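Local coordinates for protein esterase (Capnocytophaga ochracea, PDB 4W9R) that is of unknown function but belongs to a putative esterase family of the alpha/beta-hydrolase clan and may hydrolyse esters, at residues I255-L259 with L300-V304; F317-E321 with L352-R356; N148-P153 with N182-K188. One frame throughout, in Å; residues are numbered along the deposited sequence.

Contact 1. Residues I255-L259 with L300-V304; sequences IYEYL and LAKYV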
ATOM      1  N   ILE B 255      15.147 -21.267  27.248  1.00 51.75           N
ATOM      2  CA  ILE B 255      15.420 -20.181  26.315  1.00 40.16           C
ATOM      3  C   ILE B 255      15.569 -20.691  24.884  1.00 39.59           C
ATOM      4  O   ILE B 255      15.071 -20.071  23.944  1.00 51.61           O
ATOM      5  CB  ILE B 255      16.684 -19.406  26.727  1.00 35.40           C
ATOM      6  CG1 ILE B 255      16.448 -18.714  28.069  1.00 35.84           C
ATOM      7  CG2 ILE B 255      17.071 -18.390  25.665  1.00 22.14           C
ATOM      8  CD1 ILE B 255      17.525 -17.740  28.447  1.00 40.74           C
ATOM      9  N   TYR B 256      16.248 -21.823  24.720  1.00 37.99           N
ATOM     10  CA  TYR B 256      16.358 -22.448  23.407  1.00 37.26           C
ATOM     11  C   TYR B 256      14.979 -22.794  22.859  1.00 44.57           C
ATOM     12  O   TYR B 256      14.730 -22.680  21.658  1.00 45.82           O
ATOM     13  CB  TYR B 256      17.223 -23.708  23.466  1.00 33.45           C
ATOM     14  CG  TYR B 256      16.984 -24.646  22.303  1.00 39.95           C
ATOM     15  CD1 TYR B 256      17.520 -24.379  21.051  1.00 35.78           C
ATOM     16  CD2 TYR B 256      16.214 -25.793  22.455  1.00 43.06           C
ATOM     17  CE1 TYR B 256      17.299 -25.228  19.983  1.00 42.40           C
ATOM     18  CE2 TYR B 256      15.988 -26.648  21.394  1.00 40.22           C
ATOM     19  CZ  TYR B 256      16.533 -26.361  20.160  1.00 47.02           C
ATOM     20  OH  TYR B 256      16.312 -27.210  19.098  1.00 46.25           O
ATOM     21  N   GLU B 257      14.089 -23.218  23.751  1.00 46.63           N
ATOM     22  CA  GLU B 257      12.734 -23.599  23.371  1.00 52.20           C
ATOM     23  C   GLU B 257      11.970 -22.435  22.748  1.00 42.65           C
ATOM     24  O   GLU B 257      11.123 -22.639  21.881  1.00 41.22           O
ATOM     25  CB  GLU B 257      11.968 -24.140  24.582  1.00 58.07           C
ATOM     26  CG  GLU B 257      12.233 -25.610  24.891  1.00 64.63           C
ATOM     27  CD  GLU B 257      13.656 -25.878  25.347  1.00 68.10           C
ATOM     28  OE1 GLU B 257      14.314 -24.941  25.847  1.00 75.66           O
ATOM     29  OE2 GLU B 257      14.116 -27.031  25.208  1.00 61.89           O
ATOM     30  N   TYR B 258      12.274 -21.218  23.189  1.00 33.13           N
ATOM     31  CA  TYR B 258      11.639 -20.030  22.628  1.00 35.48           C
ATOM     32  C   TYR B 258      11.987 -19.887  21.149  1.00 41.46           C
ATOM     33  O   TYR B 258      11.110 -19.658  20.315  1.00 41.95           O
ATOM     34  CB  TYR B 258      12.061 -18.772  23.392  1.00 32.91           C
ATOM     35  CG  TYR B 258      11.321 -17.523  22.965  1.00 40.69           C
ATOM     36  CD1 TYR B 258      10.102 -17.186  23.539  1.00 41.93           C
ATOM     37  CD2 TYR B 258      11.839 -16.681  21.988  1.00 42.13           C
ATOM     38  CE1 TYR B 258       9.418 -16.048  23.154  1.00 38.29           C
ATOM     39  CE2 TYR B 258      11.163 -15.539  21.594  1.00 44.86           C
ATOM     40  CZ  TYR B 258       9.953 -15.228  22.182  1.00 50.25           C
ATOM     41  OH  TYR B 258       9.274 -14.095  21.797  1.00 55.48           O
ATOM     42  N   LEU B 259      13.270 -20.031  20.832  1.00 39.17           N
ATOM     43  CA  LEU B 259      13.735 -19.939  19.454  1.00 32.37           C
ATOM     44  C   LEU B 259      13.150 -21.059  18.601  1.00 35.40           C
ATOM     45  O   LEU B 259      12.716 -20.828  17.472  1.00 47.40           O
ATOM     46  CB  LEU B 259      15.264 -19.981  19.399  1.00 24.28           C
ATOM     47  CG  LEU B 259      15.895 -19.982  18.003  1.00 29.27           C
ATOM     48  CD1 LEU B 259      15.615 -18.673  17.282  1.00 22.23           C
ATOM     49  CD2 LEU B 259      17.392 -20.247  18.079  1.00 27.53           C
ATOM     50  N   LEU B 300      21.179 -25.508  21.512  1.00 47.62           N
ATOM     51  CA  LEU B 300      21.330 -24.473  20.495  1.00 39.04           C
ATOM     52  C   LEU B 300      22.447 -24.834  19.524  1.00 38.16           C
ATOM     53  O   LEU B 300      22.348 -24.574  18.326  1.00 42.68           O
ATOM     54  CB  LEU B 300      21.615 -23.114  21.141  1.00 31.28           C
ATOM     55  CG  LEU B 300      21.857 -21.939  20.191  1.00 25.86           C
ATOM     56  CD1 LEU B 300      20.636 -21.689  19.317  1.00 22.51           C
ATOM     57  CD2 LEU B 300      22.229 -20.685  20.967  1.00 22.33           C
ATOM     58  N   ALA B 301      23.506 -25.437  20.053  1.00 36.84           N
ATOM     59  CA  ALA B 301      24.653 -25.828  19.243  1.00 36.62           C
ATOM     60  C   ALA B 301      24.265 -26.864  18.195  1.00 40.54           C
ATOM     61  O   ALA B 301      24.678 -26.773  17.040  1.00 44.32           O
ATOM     62  CB  ALA B 301      25.766 -26.368  20.131  1.00 37.85           C
ATOM     63  N   LYS B 302      23.469 -27.846  18.604  1.00 41.25           N
ATOM     64  CA  LYS B 302      23.063 -28.913  17.699  1.00 43.47           C
ATOM     65  C   LYS B 302      21.998 -28.417  16.730  1.00 47.80           C
ATOM     66  O   LYS B 302      21.881 -28.916  15.611  1.00 50.89           O
ATOM     67  CB  LYS B 302      22.554 -30.125  18.484  1.00 44.70           C
ATOM     68  CG  LYS B 302      22.534 -31.415  17.674  1.00 73.75           C
ATOM     69  CD  LYS B 302      22.368 -32.635  18.570  1.00 93.83           C
ATOM     70  CE  LYS B 302      22.479 -33.928  17.770  1.00 90.66           C
ATOM     71  NZ  LYS B 302      22.384 -35.138  18.633  1.00 76.13           N
ATOM     72  N   TYR B 303      21.229 -27.425  17.166  1.00 48.37           N
ATOM     73  CA  TYR B 303      20.166 -26.860  16.344  1.00 40.29           C
ATOM     74  C   TYR B 303      20.725 -26.089  15.154  1.00 44.77           C
ATOM     75  O   TYR B 303      20.267 -26.262  14.025  1.00 46.91           O
ATOM     76  CB  TYR B 303      19.271 -25.949  17.183  1.00 36.15           C
ATOM     77  CG  TYR B 303      18.156 -25.290  16.402  1.00 46.77           C
ATOM     78  CD1 TYR B 303      17.079 -26.030  15.933  1.00 50.80           C
ATOM     79  CD2 TYR B 303      18.172 -23.925  16.146  1.00 48.67           C
ATOM     80  CE1 TYR B 303      16.055 -25.433  15.223  1.00 52.31           C
ATOM     81  CE2 TYR B 303      17.151 -23.318  15.438  1.00 51.91           C
ATOM     82  CZ  TYR B 303      16.095 -24.077  14.979  1.00 55.94           C
ATOM     83  OH  TYR B 303      15.076 -23.478  14.273  1.00 58.62           O
ATOM     84  N   VAL B 304      21.713 -25.239  15.408  1.00 38.97           N
ATOM     85  CA  VAL B 304      22.311 -24.451  14.338  1.00 41.18           C
ATOM     86  C   VAL B 304      23.193 -25.330  13.459  1.00 45.53           C
ATOM     87  O   VAL B 304      23.382 -25.046  12.276  1.00 41.01           O
ATOM     88  CB  VAL B 304      23.131 -23.266  14.888  1.00 35.21           C
ATOM     89  CG1 VAL B 304      22.223 -22.293  15.626  1.00 33.54           C
ATOM     90  CG2 VAL B 304      24.250 -23.753  15.795  1.00 35.68           C
TER
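Tyr256 drives one edge of its phenol ring toward the face of the Tyr303 ring, an offset edge-to-face pair with centroids 5.6 Å apart and planes at 73°. The offset moves the meeting toward the root of Tyr303: Tyr256 CE1 comes to 3.5 Å from Tyr303 CB, which lies near the plane of the Tyr256 ring, and Tyr256 OH reaches 3.5 Å from Tyr303 CD1. Both side chains hold CG anti to their own backbone N (chi1 179° at Tyr303), which sends the two rings into the gap between the helices. Further back on the Tyr256 ring, CD1 rests 3.9 Å from Leu300 CA.

The leucines form a second layer and cross at about a right angle. A single methyl on each does the touching, with Leu259 CD2 at 3.8 Å from Leu300 CD1. The same methyl of Leu259 also comes obliquely up to Tyr303 CE2, at 4.1 Å, which joins the aliphatic and aromatic layers. No hydrogen bond crosses here, and the fit rests on shape.

The two helical segments run nearly parallel, at 23°, with axes 11.1 Å apart, an arrangement consistent with the stacked helical hairpins of a TPR-like alpha-solenoid. Helix 278-290 touches both, Thr284 meeting Leu259 and Ile288 meeting Leu300, while Leu300 also leans on Phe318 of helix 314-325 and Tyr303 on Pro276 of a loop.

Contact 2. Residues F317-E321 with L352-R356; sequences FFLAE and LINER. With ACT (acetate ion), chain I.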
ATOM      1  N   PHE B 317      31.735 -24.050  18.607  1.00 34.08           N
ATOM      2  CA  PHE B 317      32.090 -23.002  19.555  1.00 27.23           C
ATOM      3  C   PHE B 317      31.085 -22.973  20.701  1.00 36.60           C
ATOM      4  O   PHE B 317      31.463 -22.860  21.866  1.00 39.41           O
ATOM      5  CB  PHE B 317      32.150 -21.637  18.871  1.00 29.34           C
ATOM      6  CG  PHE B 317      32.552 -20.516  19.791  1.00 36.56           C
ATOM      7  CD1 PHE B 317      33.886 -20.208  19.987  1.00 28.86           C
ATOM      8  CD2 PHE B 317      31.592 -19.772  20.461  1.00 42.72           C
ATOM      9  CE1 PHE B 317      34.258 -19.176  20.831  1.00 36.63           C
ATOM     10  CE2 PHE B 317      31.957 -18.740  21.305  1.00 33.64           C
ATOM     11  CZ  PHE B 317      33.291 -18.441  21.491  1.00 32.32           C
ATOM     12  N   PHE B 318      29.803 -23.068  20.360  1.00 37.31           N
ATOM     13  CA  PHE B 318      28.742 -23.117  21.360  1.00 38.09           C
ATOM     14  C   PHE B 318      28.882 -24.357  22.233  1.00 39.10           C
ATOM     15  O   PHE B 318      28.734 -24.291  23.453  1.00 42.67           O
ATOM     16  CB  PHE B 318      27.362 -23.103  20.695  1.00 34.16           C
ATOM     17  CG  PHE B 318      26.960 -21.763  20.146  1.00 30.61           C
ATOM     18  CD1 PHE B 318      27.668 -20.620  20.476  1.00 34.66           C
ATOM     19  CD2 PHE B 318      25.864 -21.648  19.306  1.00 36.16           C
ATOM     20  CE1 PHE B 318      27.297 -19.388  19.971  1.00 38.20           C
ATOM     21  CE2 PHE B 318      25.485 -20.418  18.800  1.00 36.16           C
ATOM     22  CZ  PHE B 318      26.203 -19.286  19.133  1.00 33.91           C
ATOM     23  N   LEU B 319      29.171 -25.486  21.596  1.00 38.57           N
ATOM     24  CA  LEU B 319      29.307 -26.754  22.301  1.00 35.32           C
ATOM     25  C   LEU B 319      30.528 -26.751  23.218  1.00 37.44           C
ATOM     26  O   LEU B 319      30.470 -27.258  24.338  1.00 44.69           O
ATOM     27  CB  LEU B 319      29.395 -27.909  21.303  1.00 38.39           C
ATOM     28  CG  LEU B 319      29.350 -29.326  21.876  1.00 38.20           C
ATOM     29  CD1 LEU B 319      28.042 -29.572  22.615  1.00 25.55           C
ATOM     30  CD2 LEU B 319      29.546 -30.349  20.771  1.00 27.76           C
ATOM     31  N   ALA B 320      31.629 -26.180  22.738  1.00 40.10           N
ATOM     32  CA  ALA B 320      32.852 -26.095  23.529  1.00 40.39           C
ATOM     33  C   ALA B 320      32.641 -25.237  24.771  1.00 43.47           C
ATOM     34  O   ALA B 320      33.130 -25.566  25.853  1.00 49.59           O
ATOM     35  CB  ALA B 320      33.994 -25.541  22.692  1.00 34.96           C
ATOM     36  N   GLU B 321      31.913 -24.136  24.613  1.00 36.73           N
ATOM     37  CA  GLU B 321      31.592 -23.275  25.744  1.00 37.59           C
ATOM     38  C   GLU B 321      30.711 -24.013  26.745  1.00 39.75           C
ATOM     39  O   GLU B 321      30.858 -23.841  27.953  1.00 44.40           O
ATOM     40  CB  GLU B 321      30.900 -21.991  25.277  1.00 27.98           C
ATOM     41  CG  GLU B 321      31.857 -20.905  24.807  1.00 35.22           C
ATOM     42  CD  GLU B 321      31.165 -19.570  24.582  1.00 50.17           C
ATOM     43  OE1 GLU B 321      29.921 -19.552  24.453  1.00 42.64           O
ATOM     44  OE2 GLU B 321      31.866 -18.537  24.539  1.00 54.81           O
ATOM     45  N   LEU B 352      39.931 -15.818  18.655  1.00 48.18           N
ATOM     46  CA  LEU B 352      39.157 -16.000  19.879  1.00 36.38           C
ATOM     47  C   LEU B 352      39.201 -17.448  20.350  1.00 42.24           C
ATOM     48  O   LEU B 352      39.367 -17.717  21.540  1.00 48.61           O
ATOM     49  CB  LEU B 352      37.708 -15.560  19.671  1.00 30.73           C
ATOM     50  CG  LEU B 352      36.749 -15.810  20.838  1.00 30.51           C
ATOM     51  CD1 LEU B 352      37.250 -15.141  22.109  1.00 26.10           C
ATOM     52  CD2 LEU B 352      35.351 -15.325  20.491  1.00 25.95           C
ATOM     53  N   ILE B 353      39.052 -18.376  19.409  1.00 35.28           N
ATOM     54  CA  ILE B 353      39.114 -19.799  19.715  1.00 35.49           C
ATOM     55  C   ILE B 353      40.478 -20.167  20.289  1.00 45.44           C
ATOM     56  O   ILE B 353      40.576 -20.955  21.230  1.00 48.65           O
ATOM     57  CB  ILE B 353      38.827 -20.654  18.463  1.00 38.19           C
ATOM     58  CG1 ILE B 353      37.394 -20.422  17.980  1.00 41.80           C
ATOM     59  CG2 ILE B 353      39.047 -22.129  18.754  1.00 43.97           C
ATOM     60  CD1 ILE B 353      37.059 -21.137  16.694  1.00 43.43           C
ATOM     61  N   ASN B 354      41.528 -19.572  19.730  1.00 52.94           N
ATOM     62  CA  ASN B 354      42.887 -19.831  20.188  1.00 53.53           C
ATOM     63  C   ASN B 354      43.109 -19.395  21.632  1.00 49.03           C
ATOM     64  O   ASN B 354      43.802 -20.074  22.390  1.00 52.46           O
ATOM     65  CB  ASN B 354      43.897 -19.134  19.277  1.00 57.30           C
ATOM     66  CG  ASN B 354      44.840 -20.108  18.605  1.00 63.88           C
ATOM     67  OD1 ASN B 354      44.577 -20.578  17.498  1.00 64.94           O
ATOM     68  ND2 ASN B 354      45.943 -20.423  19.275  1.00 70.20           N
ATOM     69  N   GLU B 355      42.522 -18.261  22.004  1.00 44.95           N
ATOM     70  CA  GLU B 355      42.623 -17.762  23.372  1.00 47.91           C
ATOM     71  C   GLU B 355      41.982 -18.749  24.343  1.00 52.93           C
ATOM     72  O   GLU B 355      42.488 -18.972  25.444  1.00 59.35           O
ATOM     73  CB  GLU B 355      41.963 -16.387  23.500  1.00 43.03           C
ATOM     74  CG  GLU B 355      42.150 -15.729  24.861  1.00 55.03           C
ATOM     75  CD  GLU B 355      41.336 -14.457  25.017  1.00 76.77           C
ATOM     76  OE1 GLU B 355      41.941 -13.371  25.147  1.00 78.95           O
ATOM     77  OE2 GLU B 355      40.089 -14.542  25.015  1.00 84.89           O
ATOM     78  N   ARG B 356      40.868 -19.340  23.922  1.00 45.56           N
ATOM     79  CA  ARG B 356      40.172 -20.337  24.723  1.00 40.75           C
ATOM     80  C   ARG B 356      41.006 -21.608  24.842  1.00 42.07           C
ATOM     81  O   ARG B 356      41.079 -22.216  25.908  1.00 53.02           O
ATOM     82  CB  ARG B 356      38.805 -20.656  24.114  1.00 34.58           C
ATOM     83  CG  ARG B 356      37.902 -19.444  23.934  1.00 35.02           C
ATOM     84  CD  ARG B 356      37.466 -18.869  25.270  1.00 28.44           C
ATOM     85  NE  ARG B 356      36.668 -17.655  25.114  1.00 35.54           N
ATOM     86  CZ  ARG B 356      35.351 -17.644  24.928  1.00 37.32           C
ATOM     87  NH1 ARG B 356      34.708 -16.492  24.798  1.00 33.95           N
ATOM     88  NH2 ARG B 356      34.677 -18.783  24.871  1.00 42.36           N
TER
HETATM   89  C   ACT I 502      31.633 -14.470  24.566  1.00 61.46           C
HETATM   90  O   ACT I 502      32.096 -15.589  24.258  1.00 60.22           O
HETATM   91  OXT ACT I 502      30.529 -14.477  25.152  1.00 67.25           O
HETATM   92  CH3 ACT I 502      32.356 -13.193  24.251  1.00 43.06           C
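Glu321 and Arg356 meet as a salt bridge. A bend in the arginine chain at chi2 (-68°) brings its guanidinium to the carboxylate, and Arg356 NH2 donates to Glu321 OE2 over 2.8 Å in an almost straight bond (173°), using the anti lone pair of that oxygen, with the two flat groups nearly coplanar. The other terminal nitrogen, Arg356 NH1, donates to atom O of an acetate ion over 2.8 Å. Glu321 OE1 is held by Tyr285 OH, and Tyr336 OH is a further partner of Arg356 NH2, so both charged groups are fixed from more than one direction. A leucine in place of Arg356 would probably leave the Glu321 carboxylate without its countercharge and the acetate less firmly held.

Apolar contacts gather round the Phe317 ring. Leu352 CD2 approaches obliquely, 3.9 Å from Phe317 CZ, whereas Ile353 CG1 stands at the ring's edge, 4.0 Å from Phe317 CD1.

Ring and charged group also meet, Phe317 CE1 lying over one face of the guanidinium.

The segments run nearly parallel at 22°, their axes 12.2 Å apart, and helix 329-339 packs against both. Parallel helices bridged by an intervening one in this way recall the stacked helical hairpins of alpha-solenoids.

Contact 3. Residues N148-P153 with N182-K188; sequences NPVALP and NKVVYDK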
ATOM      1  N   ASN B 148     -13.576  -4.201   1.670  1.00 28.89           N
ATOM      2  CA  ASN B 148     -14.795  -3.506   1.269  1.00 20.84           C
ATOM      3  C   ASN B 148     -15.819  -4.447   0.632  1.00 22.78           C
ATOM      4  O   ASN B 148     -16.204  -4.261  -0.519  1.00 33.24           O
ATOM      5  CB  ASN B 148     -14.463  -2.367   0.300  1.00 17.25           C
ATOM      6  CG  ASN B 148     -15.677  -1.526  -0.051  1.00 29.27           C
ATOM      7  OD1 ASN B 148     -16.450  -1.135   0.823  1.00 34.09           O
ATOM      8  ND2 ASN B 148     -15.866  -1.272  -1.340  1.00 21.67           N
ATOM      9  N   PRO B 149     -16.255  -5.474   1.373  1.00 24.89           N
ATOM     10  CA  PRO B 149     -17.187  -6.410   0.743  1.00 23.36           C
ATOM     11  C   PRO B 149     -18.577  -5.812   0.578  1.00 22.36           C
ATOM     12  O   PRO B 149     -18.976  -4.970   1.382  1.00 19.13           O
ATOM     13  CB  PRO B 149     -17.218  -7.580   1.724  1.00 22.60           C
ATOM     14  CG  PRO B 149     -16.980  -6.938   3.048  1.00 21.18           C
ATOM     15  CD  PRO B 149     -16.010  -5.810   2.787  1.00 24.31           C
ATOM     16  N   VAL B 150     -19.296  -6.235  -0.457  1.00 29.45           N
ATOM     17  CA  VAL B 150     -20.718  -5.947  -0.530  1.00 28.76           C
ATOM     18  C   VAL B 150     -21.416  -7.157   0.062  1.00 26.18           C
ATOM     19  O   VAL B 150     -21.463  -8.217  -0.563  1.00 31.95           O
ATOM     20  CB  VAL B 150     -21.185  -5.715  -1.977  1.00 25.92           C
ATOM     21  CG1 VAL B 150     -22.664  -5.363  -2.011  1.00 26.76           C
ATOM     22  CG2 VAL B 150     -20.348  -4.628  -2.640  1.00 18.14           C
ATOM     23  N   ALA B 151     -21.984  -7.000   1.252  1.00 27.86           N
ATOM     24  CA  ALA B 151     -22.392  -8.177   2.007  1.00 40.40           C
ATOM     25  C   ALA B 151     -23.893  -8.427   2.045  1.00 47.83           C
ATOM     26  O   ALA B 151     -24.695  -7.625   1.566  1.00 46.72           O
ATOM     27  CB  ALA B 151     -21.857  -8.076   3.430  1.00 32.99           C
ATOM     28  N   LEU B 152     -24.248  -9.557   2.648  1.00 47.77           N
ATOM     29  CA  LEU B 152     -25.619  -9.872   3.007  1.00 38.58           C
ATOM     30  C   LEU B 152     -25.696 -10.007   4.522  1.00 37.27           C
ATOM     31  O   LEU B 152     -25.182 -10.976   5.081  1.00 37.51           O
ATOM     32  CB  LEU B 152     -26.080 -11.159   2.322  1.00 36.52           C
ATOM     33  CG  LEU B 152     -25.848 -11.223   0.811  1.00 33.76           C
ATOM     34  CD1 LEU B 152     -26.269 -12.574   0.254  1.00 31.17           C
ATOM     35  CD2 LEU B 152     -26.587 -10.093   0.107  1.00 24.16           C
ATOM     36  N   PRO B 153     -26.332  -9.037   5.191  1.00 38.36           N
ATOM     37  CA  PRO B 153     -26.432  -9.045   6.655  1.00 39.47           C
ATOM     38  C   PRO B 153     -27.047 -10.325   7.223  1.00 39.11           C
ATOM     39  O   PRO B 153     -26.622 -10.773   8.288  1.00 48.80           O
ATOM     40  CB  PRO B 153     -27.323  -7.836   6.944  1.00 43.28           C
ATOM     41  CG  PRO B 153     -27.040  -6.902   5.815  1.00 37.32           C
ATOM     42  CD  PRO B 153     -26.841  -7.782   4.610  1.00 36.99           C
ATOM     43  N   ASN B 182     -19.512   5.504   0.773  1.00 33.47           N
ATOM     44  CA  ASN B 182     -19.890   4.095   0.779  1.00 37.67           C
ATOM     45  C   ASN B 182     -21.207   3.740   1.469  1.00 42.35           C
ATOM     46  O   ASN B 182     -21.543   2.560   1.560  1.00 56.63           O
ATOM     47  CB  ASN B 182     -18.767   3.266   1.388  1.00 33.29           C
ATOM     48  CG  ASN B 182     -18.506   1.994   0.611  1.00 35.76           C
ATOM     49  OD1 ASN B 182     -18.839   1.898  -0.572  1.00 30.06           O
ATOM     50  ND2 ASN B 182     -17.909   1.010   1.269  1.00 46.07           N
ATOM     51  N   LYS B 183     -21.928   4.741   1.971  1.00 35.45           N
ATOM     52  CA  LYS B 183     -22.850   4.550   3.099  1.00 36.13           C
ATOM     53  C   LYS B 183     -23.780   3.336   3.018  1.00 39.84           C
ATOM     54  O   LYS B 183     -23.931   2.609   3.999  1.00 38.53           O
ATOM     55  CB  LYS B 183     -23.706   5.802   3.293  1.00 31.51           C
ATOM     56  CG  LYS B 183     -24.577   5.743   4.539  1.00 34.00           C
ATOM     57  CD  LYS B 183     -25.374   7.019   4.734  1.00 50.73           C
ATOM     58  CE  LYS B 183     -26.138   6.983   6.048  1.00 54.35           C
ATOM     59  NZ  LYS B 183     -27.013   5.783   6.144  1.00 49.37           N
ATOM     60  N   VAL B 184     -24.395   3.110   1.861  1.00 35.92           N
ATOM     61  CA  VAL B 184     -25.261   1.945   1.690  1.00 40.38           C
ATOM     62  C   VAL B 184     -24.479   0.646   1.885  1.00 41.43           C
ATOM     63  O   VAL B 184     -24.877  -0.219   2.666  1.00 43.38           O
ATOM     64  CB  VAL B 184     -25.931   1.934   0.304  1.00 44.09           C
ATOM     65  CG1 VAL B 184     -26.589   0.587   0.040  1.00 28.78           C
ATOM     66  CG2 VAL B 184     -26.944   3.064   0.200  1.00 35.62           C
ATOM     67  N   VAL B 185     -23.362   0.528   1.173  1.00 40.85           N
ATOM     68  CA  VAL B 185     -22.488  -0.636   1.273  1.00 31.11           C
ATOM     69  C   VAL B 185     -21.867  -0.760   2.662  1.00 34.63           C
ATOM     70  O   VAL B 185     -21.805  -1.850   3.234  1.00 34.62           O
ATOM     71  CB  VAL B 185     -21.359  -0.572   0.224  1.00 23.49           C
ATOM     72  CG1 VAL B 185     -20.370  -1.711   0.422  1.00 19.19           C
ATOM     73  CG2 VAL B 185     -21.942  -0.599  -1.179  1.00 22.60           C
ATOM     74  N   TYR B 186     -21.417   0.370   3.198  1.00 35.11           N
ATOM     75  CA  TYR B 186     -20.766   0.407   4.502  1.00 34.25           C
ATOM     76  C   TYR B 186     -21.670  -0.113   5.618  1.00 38.73           C
ATOM     77  O   TYR B 186     -21.235  -0.897   6.462  1.00 37.92           O
ATOM     78  CB  TYR B 186     -20.312   1.832   4.818  1.00 24.58           C
ATOM     79  CG  TYR B 186     -19.764   2.017   6.214  1.00 26.45           C
ATOM     80  CD1 TYR B 186     -18.475   1.612   6.534  1.00 28.83           C
ATOM     81  CD2 TYR B 186     -20.530   2.611   7.209  1.00 28.13           C
ATOM     82  CE1 TYR B 186     -17.969   1.787   7.806  1.00 35.52           C
ATOM     83  CE2 TYR B 186     -20.033   2.790   8.484  1.00 23.73           C
ATOM     84  CZ  TYR B 186     -18.751   2.378   8.778  1.00 37.12           C
ATOM     85  OH  TYR B 186     -18.252   2.553  10.050  1.00 31.54           O
ATOM     86  N   ASP B 187     -22.925   0.326   5.617  1.00 36.95           N
ATOM     87  CA  ASP B 187     -23.872  -0.085   6.646  1.00 36.62           C
ATOM     88  C   ASP B 187     -24.127  -1.587   6.604  1.00 37.88           C
ATOM     89  O   ASP B 187     -24.169  -2.244   7.643  1.00 39.66           O
ATOM     90  CB  ASP B 187     -25.192   0.672   6.500  1.00 32.92           C
ATOM     91  CG  ASP B 187     -25.080   2.123   6.924  1.00 43.38           C
ATOM     92  OD1 ASP B 187     -24.198   2.435   7.754  1.00 46.00           O
ATOM     93  OD2 ASP B 187     -25.878   2.949   6.434  1.00 49.77           O
ATOM     94  N   LYS B 188     -24.291  -2.126   5.400  1.00 34.73           N
ATOM     95  CA  LYS B 188     -24.521  -3.555   5.235  1.00 32.31           C
ATOM     96  C   LYS B 188     -23.316  -4.356   5.720  1.00 30.02           C
ATOM     97  O   LYS B 188     -23.467  -5.444   6.274  1.00 31.32           O
ATOM     98  CB  LYS B 188     -24.832  -3.889   3.772  1.00 24.03           C
ATOM     99  CG  LYS B 188     -26.168  -3.343   3.290  1.00 38.20           C
ATOM    100  CD  LYS B 188     -26.580  -3.941   1.953  1.00 41.74           C
ATOM    101  CE  LYS B 188     -25.580  -3.606   0.858  1.00 49.80           C
ATOM    102  NZ  LYS B 188     -25.987  -4.184  -0.454  1.00 49.57           N
TER
HETATM  103  O   HOH W   1     -17.975   0.279  -2.436  1.00 23.91           O
HETATM  104  O   HOH W   2     -21.485  -4.421   2.410  1.00 34.06           O
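A chi1 of -175° swings the Asn148 amide clear of its own backbone N and out toward Asn182, whose amide reaches back to meet it. Asn182 ND2 donates to Asn148 OD1 over 2.6 Å, a bent bond (138°) tilted from the carbonyl plane, the two amides being well turned from coplanar. A water accepts from Asn148 ND2 and donates to Asn182 OD1, doubling the link. Glu123 OE2 takes a further bond from Asn148 ND2, and Ala178 O one from Asn182 ND2.

Asn148 sits at the end of strand 143-149 and Asn182 just beyond strand 171-180, parallel neighbours in the alpha/beta-hydrolase sheet, at the carboxyl ends where this fold places its functional loops; helix 183-196 begins here. Its first turns face the departing loop. Val185 CG1 packs 3.7 Å from Pro149 O and 4.2 Å from Val150 CG2. A second water donates to Pro149 O and Val185 O and accepts from Ala151 N, so the polar backbone atoms of loop and helix share one solvent molecule.

Farther along, a bend in the Lys188 chain lays its end beside Val150, with Lys188 NZ 3.9 Å from Val150 CG1. Pro153 CG closes on the backbone there, 3.9 Å from Lys188 O.

Two of the contacts lie in the helical part of the chain and one in the sheet domain. Contacts 1 and 2 are neighbours, with centres 18 Å apart, and they touch directly: Ala301 CB lies 3.7 Å from Phe318 CB, where helix 294-306 packs on helix 314-325, which follows it in the chain. Contact 3 belongs to the sheet domain on the opposite side of the chain's centre, its centre 49 Å from that of contact 1 and 64 Å from that of contact 2. The acetate, probably from the crystallisation liquor, sits at contact 2, in a different part of the chain from contact 3, and no catalytic site is assigned here.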